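Local coordinates for protein transcription factor MBP1 (Magnaporthe oryzae, PDB 4UX5) that binds DNA through the winged helix-turn-helix domain of this fragment and probably activates transcription by RNA polymerase II, at residues A[14-28]-A[31-45]. Residues are numbered along the deposited sequence; the frame is centred on the assembly and turned at random.
Sequences GPGIYSATYSGIPVY and QFGLKEHVMRRRVDD. With nucleotides of chain D.
The carbonyl O of Pro26 takes two donors: the backbone N of Arg42 at 3.0 Å and a water that also accepts from Val43 N. They close one end of a three-stranded antiparallel meander in the winged helix-turn-helix domain, where strand 25-32 runs between strands 16-22 and 36-41. Tyr28 and Arg40 form a hydrogen-bonded pair, with Arg40 N lying 2.7 Å from Tyr28 O in the carbonyl plane. Neighbouring Val27 and Arg41 form a non-hydrogen-bonded pair on the other face, where Ile25 CG2 packs on Arg41 CD.

Arg42 sends CG anti to its backbone nitrogen (chi1 -171°), then bends at CG-CD and folds back over strand 25-32. Its guanidinium lies flat on the Tyr28 ring, planes 27° apart, with Tyr28 CE1 over its centre. Arg42 NH2 donates weakly to Val27 O, which also accepts from Ala20 N. Arg42 NE, near Pro26 CB, is buried without a polar partner. At the ring's edge Tyr28 CD2 meets Arg40 CD at 3.9 Å; Arg40 NH2 donates to the carbonyls of Ile112 and Phe115, and Phe115 meets the Tyr28 ring edge-to-face.

Farther along, Met39 makes an oblique Met-aromatic contact with Tyr22, whose hydroxyl is held by Glu29. The type I' turn from Tyr22 to Ile25 presents Ser23 to the DNA backbone, its N bonding weakly to a phosphate oxygen of DC10 in chain D. At the far end Gln31 N donates to Gly16 O (3.0 Å), and the extended Gln31 chain crosses Tyr18 at about a right angle, OE1 3.8 Å from Tyr18 CE1.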
loop_
_atom_site.group_PDB
_atom_site.type_symbol
_atom_site.label_atom_id
_atom_site.label_comp_id
_atom_site.label_asym_id
_atom_site.label_seq_id
_atom_site.Cartn_x
_atom_site.Cartn_y
_atom_site.Cartn_z
ATOM N N GLY A 14 5.026 -17.416 28.274
ATOM C CA GLY A 14 3.933 -16.511 28.584
ATOM C C GLY A 14 4.034 -15.204 27.822
ATOM O O GLY A 14 4.806 -15.096 26.869
ATOM N N PRO A 15 3.247 -14.199 28.237
ATOM C CA PRO A 15 3.258 -12.883 27.587
ATOM C C PRO A 15 4.525 -12.085 27.887
ATOM O O PRO A 15 4.909 -11.952 29.048
ATOM C CB PRO A 15 2.026 -12.193 28.180
ATOM C CG PRO A 15 1.839 -12.842 29.508
ATOM C CD PRO A 15 2.254 -14.275 29.322
ATOM N N GLY A 16 5.162 -11.556 26.847
ATOM C CA GLY A 16 6.380 -10.787 27.030
ATOM C C GLY A 16 6.951 -10.203 25.752
ATOM O O GLY A 16 6.339 -10.282 24.686
ATOM N N ILE A 17 8.137 -9.615 25.866
ATOM C CA ILE A 17 8.791 -8.967 24.738
ATOM C C ILE A 17 9.725 -9.924 24.006
ATOM O O ILE A 17 10.528 -10.623 24.625
ATOM C CB ILE A 17 9.596 -7.732 25.194
ATOM C CG1 ILE A 17 8.700 -6.765 25.971
ATOM C CG2 ILE A 17 10.238 -7.035 24.002
ATOM C CD1 ILE A 17 7.580 -6.180 25.148
ATOM N N TYR A 18 9.615 -9.950 22.683
ATOM C CA TYR A 18 10.490 -10.769 21.859
ATOM C C TYR A 18 11.139 -9.923 20.763
ATOM O O TYR A 18 10.736 -8.783 20.531
ATOM C CB TYR A 18 9.714 -11.935 21.249
ATOM C CG TYR A 18 9.089 -12.876 22.262
ATOM C CD1 TYR A 18 7.819 -12.637 22.770
ATOM C CD2 TYR A 18 9.765 -14.008 22.699
ATOM C CE1 TYR A 18 7.242 -13.494 23.689
ATOM C CE2 TYR A 18 9.195 -14.872 23.618
ATOM C CZ TYR A 18 7.934 -14.609 24.109
ATOM O OH TYR A 18 7.361 -15.463 25.025
ATOM N N SER A 19 12.146 -10.476 20.093
ATOM C CA SER A 19 12.861 -9.735 19.054
ATOM C C SER A 19 12.889 -10.491 17.728
ATOM O O SER A 19 13.576 -11.503 17.594
ATOM C CB SER A 19 14.289 -9.430 19.505
ATOM O OG SER A 19 15.086 -10.600 19.472
ATOM N N ALA A 20 12.153 -9.982 16.745
ATOM C CA ALA A 20 12.040 -10.644 15.450
ATOM C C ALA A 20 12.585 -9.786 14.316
ATOM O O ALA A 20 12.915 -8.617 14.507
ATOM C CB ALA A 20 10.593 -11.009 15.174
ATOM N N THR A 21 12.668 -10.377 13.130
ATOM C CA THR A 21 13.119 -9.656 11.946
ATOM C C THR A 21 12.238 -9.986 10.748
ATOM O O THR A 21 12.151 -11.139 10.329
ATOM C CB THR A 21 14.585 -9.984 11.608
ATOM O OG1 THR A 21 15.437 -9.499 12.653
ATOM C CG2 THR A 21 14.988 -9.335 10.291
ATOM N N TYR A 22 11.577 -8.970 10.204
ATOM C CA TYR A 22 10.709 -9.163 9.051
ATOM C C TYR A 22 11.152 -8.283 7.891
ATOM O O TYR A 22 11.220 -7.060 8.023
ATOM C CB TYR A 22 9.254 -8.867 9.417
ATOM C CG TYR A 22 8.773 -9.615 10.638
ATOM C CD1 TYR A 22 8.480 -10.969 10.574
ATOM C CD2 TYR A 22 8.611 -8.965 11.857
ATOM C CE1 TYR A 22 8.040 -11.658 11.688
ATOM C CE2 TYR A 22 8.172 -9.646 12.976
ATOM C CZ TYR A 22 7.888 -10.992 12.886
ATOM O OH TYR A 22 7.450 -11.672 13.999
ATOM N N SER A 23 11.448 -8.919 6.761
ATOM C CA SER A 23 11.952 -8.232 5.573
ATOM C C SER A 23 13.209 -7.422 5.879
ATOM O O SER A 23 13.407 -6.336 5.337
ATOM C CB SER A 23 10.873 -7.324 4.975
ATOM O OG SER A 23 9.767 -8.078 4.514
ATOM N N GLY A 24 14.055 -7.961 6.751
ATOM C CA GLY A 24 15.296 -7.304 7.113
ATOM C C GLY A 24 15.086 -6.129 8.046
ATOM O O GLY A 24 15.968 -5.285 8.201
ATOM N N ILE A 25 13.913 -6.075 8.669
ATOM C CA ILE A 25 13.596 -5.008 9.608
ATOM C C ILE A 25 13.433 -5.552 11.023
ATOM O O ILE A 25 12.430 -6.193 11.341
ATOM C CB ILE A 25 12.317 -4.256 9.204
ATOM C CG1 ILE A 25 12.481 -3.646 7.811
ATOM C CG2 ILE A 25 11.983 -3.180 10.227
ATOM C CD1 ILE A 25 11.294 -2.822 7.365
ATOM N N PRO A 26 14.436 -5.303 11.877
ATOM C CA PRO A 26 14.412 -5.711 13.285
ATOM C C PRO A 26 13.312 -4.994 14.062
ATOM O O PRO A 26 13.199 -3.771 13.981
ATOM C CB PRO A 26 15.798 -5.298 13.795
ATOM C CG PRO A 26 16.638 -5.177 12.576
ATOM C CD PRO A 26 15.715 -4.677 11.514
ATOM N N VAL A 27 12.503 -5.755 14.793
ATOM C CA VAL A 27 11.453 -5.173 15.621
ATOM C C VAL A 27 11.445 -5.771 17.020
ATOM O O VAL A 27 11.998 -6.846 17.253
ATOM C CB VAL A 27 10.048 -5.378 15.007
ATOM C CG1 VAL A 27 9.934 -4.680 13.656
ATOM C CG2 VAL A 27 9.732 -6.862 14.882
ATOM N N TYR A 28 10.824 -5.054 17.951
ATOM C CA TYR A 28 10.454 -5.629 19.234
ATOM C C TYR A 28 8.999 -6.052 19.132
ATOM O O TYR A 28 8.170 -5.309 18.607
ATOM C CB TYR A 28 10.651 -4.633 20.377
ATOM C CG TYR A 28 12.062 -4.106 20.506
ATOM C CD1 TYR A 28 13.118 -4.959 20.798
ATOM C CD2 TYR A 28 12.335 -2.753 20.349
ATOM C CE1 TYR A 28 14.410 -4.483 20.917
ATOM C CE2 TYR A 28 13.625 -2.266 20.470
ATOM C CZ TYR A 28 14.656 -3.134 20.754
ATOM O OH TYR A 28 15.939 -2.653 20.874
ATOM N N GLN A 31 4.027 -10.097 22.790
ATOM C CA GLN A 31 3.006 -11.110 22.552
ATOM C C GLN A 31 2.149 -11.335 23.791
ATOM O O GLN A 31 2.636 -11.270 24.918
ATOM C CB GLN A 31 3.651 -12.420 22.096
ATOM C CG GLN A 31 4.368 -12.298 20.760
ATOM C CD GLN A 31 4.850 -13.632 20.225
ATOM O OE1 GLN A 31 4.855 -14.635 20.937
ATOM N NE2 GLN A 31 5.257 -13.648 18.960
ATOM N N PHE A 32 0.867 -11.595 23.563
ATOM C CA PHE A 32 -0.118 -11.740 24.628
ATOM C C PHE A 32 -1.393 -12.294 24.015
ATOM O O PHE A 32 -1.771 -11.893 22.919
ATOM C CB PHE A 32 -0.384 -10.399 25.316
ATOM C CG PHE A 32 -0.917 -9.336 24.392
ATOM C CD1 PHE A 32 -0.074 -8.671 23.513
ATOM C CD2 PHE A 32 -2.262 -9.002 24.402
ATOM C CE1 PHE A 32 -0.561 -7.695 22.663
ATOM C CE2 PHE A 32 -2.755 -8.025 23.555
ATOM C CZ PHE A 32 -1.903 -7.373 22.684
ATOM N N GLY A 33 -2.056 -13.223 24.694
ATOM C CA GLY A 33 -3.258 -13.797 24.116
ATOM C C GLY A 33 -3.427 -15.303 23.934
ATOM O O GLY A 33 -4.495 -15.813 24.276
ATOM N N LEU A 34 -2.439 -16.035 23.406
ATOM C CA LEU A 34 -1.086 -15.564 23.107
ATOM C C LEU A 34 -0.863 -15.306 21.611
ATOM O O LEU A 34 0.272 -15.302 21.131
ATOM C CB LEU A 34 -0.070 -16.589 23.634
ATOM C CG LEU A 34 1.416 -16.246 23.781
ATOM C CD1 LEU A 34 1.598 -14.871 24.386
ATOM C CD2 LEU A 34 2.116 -17.298 24.629
ATOM N N LYS A 35 -1.944 -15.074 20.874
ATOM C CA LYS A 35 -1.836 -14.861 19.434
ATOM C C LYS A 35 -1.792 -13.382 19.051
ATOM O O LYS A 35 -1.379 -13.038 17.944
ATOM C CB LYS A 35 -2.989 -15.551 18.701
ATOM C CG LYS A 35 -2.566 -16.784 17.915
ATOM C CD LYS A 35 -3.688 -17.301 17.027
ATOM C CE LYS A 35 -3.217 -18.471 16.175
ATOM N NZ LYS A 35 -4.283 -18.967 15.260
ATOM N N GLU A 36 -2.222 -12.510 19.957
ATOM C CA GLU A 36 -2.170 -11.075 19.694
ATOM C C GLU A 36 -0.739 -10.568 19.810
ATOM O O GLU A 36 0.094 -11.175 20.486
ATOM C CB GLU A 36 -3.077 -10.300 20.652
ATOM C CG GLU A 36 -4.488 -10.844 20.775
ATOM C CD GLU A 36 -5.316 -10.072 21.784
ATOM O OE1 GLU A 36 -5.596 -8.878 21.541
ATOM O OE2 GLU A 36 -5.682 -10.657 22.825
ATOM N N HIS A 37 -0.459 -9.448 19.151
ATOM C CA HIS A 37 0.883 -8.883 19.163
ATOM C C HIS A 37 0.886 -7.401 18.808
ATOM O O HIS A 37 -0.014 -6.907 18.128
ATOM C CB HIS A 37 1.793 -9.652 18.198
ATOM C CG HIS A 37 1.190 -9.869 16.844
ATOM N ND1 HIS A 37 0.321 -10.904 16.575
ATOM C CD2 HIS A 37 1.331 -9.184 15.685
ATOM C CE1 HIS A 37 -0.049 -10.847 15.308
ATOM N NE2 HIS A 37 0.550 -9.812 14.746
ATOM N N VAL A 38 1.902 -6.696 19.291
ATOM C CA VAL A 38 2.145 -5.314 18.902
ATOM C C VAL A 38 3.630 -5.154 18.604
ATOM O O VAL A 38 4.473 -5.483 19.436
ATOM C CB VAL A 38 1.724 -4.311 19.998
ATOM C CG1 VAL A 38 2.096 -2.894 19.591
ATOM C CG2 VAL A 38 0.229 -4.413 20.276
ATOM N N MET A 39 3.951 -4.657 17.414
ATOM C CA MET A 39 5.343 -4.548 16.995
ATOM C C MET A 39 5.882 -3.132 17.140
ATOM O O MET A 39 5.202 -2.160 16.811
ATOM C CB MET A 39 5.505 -5.007 15.544
ATOM C CG MET A 39 5.127 -6.454 15.299
ATOM S SD MET A 39 5.541 -6.992 13.630
ATOM C CE MET A 39 4.781 -8.615 13.604
ATOM N N ARG A 40 7.110 -3.032 17.641
ATOM C CA ARG A 40 7.824 -1.764 17.702
ATOM C C ARG A 40 9.130 -1.896 16.926
ATOM O O ARG A 40 9.908 -2.817 17.172
ATOM C CB ARG A 40 8.098 -1.356 19.154
ATOM C CG ARG A 40 8.567 0.082 19.306
ATOM C CD ARG A 40 9.738 0.208 20.271
ATOM N NE ARG A 40 9.337 0.098 21.670
ATOM C CZ ARG A 40 10.130 0.389 22.698
ATOM N NH1 ARG A 40 11.368 0.812 22.483
ATOM N NH2 ARG A 40 9.685 0.262 23.941
ATOM N N ARG A 41 9.365 -0.990 15.982
ATOM C CA ARG A 41 10.587 -1.036 15.182
ATOM C C ARG A 41 11.817 -0.696 16.015
ATOM O O ARG A 41 11.761 0.153 16.901
ATOM C CB ARG A 41 10.489 -0.087 13.992
ATOM C CG ARG A 41 9.998 -0.741 12.719
ATOM C CD ARG A 41 10.554 -0.022 11.507
ATOM N NE ARG A 41 10.115 1.368 11.452
ATOM C CZ ARG A 41 9.080 1.791 10.736
ATOM N NH1 ARG A 41 8.380 0.930 10.010
ATOM N NH2 ARG A 41 8.748 3.075 10.740
ATOM N N ARG A 42 12.931 -1.359 15.728
ATOM C CA ARG A 42 14.150 -1.146 16.498
ATOM C C ARG A 42 14.912 0.094 16.040
ATOM O O ARG A 42 15.604 0.732 16.832
ATOM C CB ARG A 42 15.057 -2.375 16.411
ATOM C CG ARG A 42 16.253 -2.327 17.352
ATOM C CD ARG A 42 16.859 -3.706 17.537
ATOM N NE ARG A 42 15.895 -4.757 17.224
ATOM C CZ ARG A 42 15.962 -6.001 17.685
ATOM N NH1 ARG A 42 16.944 -6.359 18.501
ATOM N NH2 ARG A 42 15.039 -6.888 17.337
ATOM N N VAL A 43 14.771 0.442 14.764
ATOM C CA VAL A 43 15.596 1.494 14.172
ATOM C C VAL A 43 15.086 2.907 14.477
ATOM O O VAL A 43 15.869 3.856 14.504
ATOM C CB VAL A 43 15.710 1.310 12.637
ATOM C CG1 VAL A 43 14.407 1.683 11.941
ATOM C CG2 VAL A 43 16.869 2.127 12.084
ATOM N N ASP A 44 13.786 3.051 14.724
ATOM C CA ASP A 44 13.224 4.374 14.979
ATOM C C ASP A 44 12.128 4.363 16.042
ATOM O O ASP A 44 11.489 5.387 16.290
ATOM C CB ASP A 44 12.674 4.979 13.683
ATOM C CG ASP A 44 11.697 4.058 12.975
ATOM O OD1 ASP A 44 11.336 3.008 13.548
ATOM O OD2 ASP A 44 11.284 4.388 11.842
ATOM N N ASP A 45 11.916 3.202 16.654
ATOM C CA ASP A 45 10.901 3.032 17.692
ATOM C C ASP A 45 9.486 3.360 17.223
ATOM O O ASP A 45 8.602 3.604 18.038
ATOM C CB ASP A 45 11.237 3.882 18.920
ATOM C CG ASP A 45 12.252 3.220 19.824
ATOM O OD1 ASP A 45 12.445 1.991 19.702
ATOM O OD2 ASP A 45 12.847 3.927 20.665
ATOM P P DC D 10 10.591 -12.264 4.876
ATOM O OP1 DC D 10 9.594 -11.290 5.373
ATOM O OP2 DC D 10 11.968 -12.194 5.404
ATOM O "O5'" DC D 10 10.090 -13.757 5.141
ATOM C "C5'" DC D 10 9.132 -14.011 6.145
ATOM C "C4'" DC D 10 8.449 -15.342 5.902
ATOM O "O4'" DC D 10 7.719 -15.295 4.657
ATOM C "C3'" DC D 10 9.394 -16.542 5.793
ATOM O "O3'" DC D 10 9.169 -17.420 6.882
ATOM C "C2'" DC D 10 9.039 -17.198 4.445
ATOM C "C1'" DC D 10 7.687 -16.586 4.115
ATOM N N1 DC D 10 7.409 -16.482 2.648
ATOM C C2 DC D 10 6.181 -16.927 2.146
ATOM O O2 DC D 10 5.347 -17.399 2.926
ATOM N N3 DC D 10 5.940 -16.826 0.816
ATOM C C4 DC D 10 6.864 -16.311 0.005
ATOM N N4 DC D 10 6.580 -16.233 -1.299
ATOM C C5 DC D 10 8.123 -15.853 0.498
ATOM C C6 DC D 10 8.351 -15.957 1.813
ATOM P P DT D 9 9.166 -7.787 -0.265
ATOM O OP1 DT D 9 9.775 -6.438 -0.318
ATOM O OP2 DT D 9 9.555 -8.819 -1.253
ATOM O "O5'" DT D 9 9.383 -8.408 1.194
ATOM C "C5'" DT D 9 9.950 -9.702 1.336
ATOM C "C4'" DT D 9 9.180 -10.522 2.354
ATOM O "O4'" DT D 9 7.781 -10.532 2.001
ATOM C "C3'" DT D 9 9.569 -11.985 2.414
ATOM O "O3'" DT D 9 10.722 -12.170 3.272
ATOM C "C2'" DT D 9 8.303 -12.650 2.957
ATOM C "C1'" DT D 9 7.183 -11.734 2.448
ATOM N N1 DT D 9 6.390 -12.321 1.323
ATOM C C2 DT D 9 5.246 -13.041 1.604
ATOM O O2 DT D 9 4.842 -13.236 2.736
ATOM N N3 DT D 9 4.588 -13.532 0.504
ATOM C C4 DT D 9 4.952 -13.378 -0.821
ATOM O O4 DT D 9 4.299 -13.855 -1.742
ATOM C C5 DT D 9 6.154 -12.613 -1.035
ATOM C C6 DT D 9 6.812 -12.123 0.023
HETATM O O HOH W 1 14.102 -1.581 12.726
#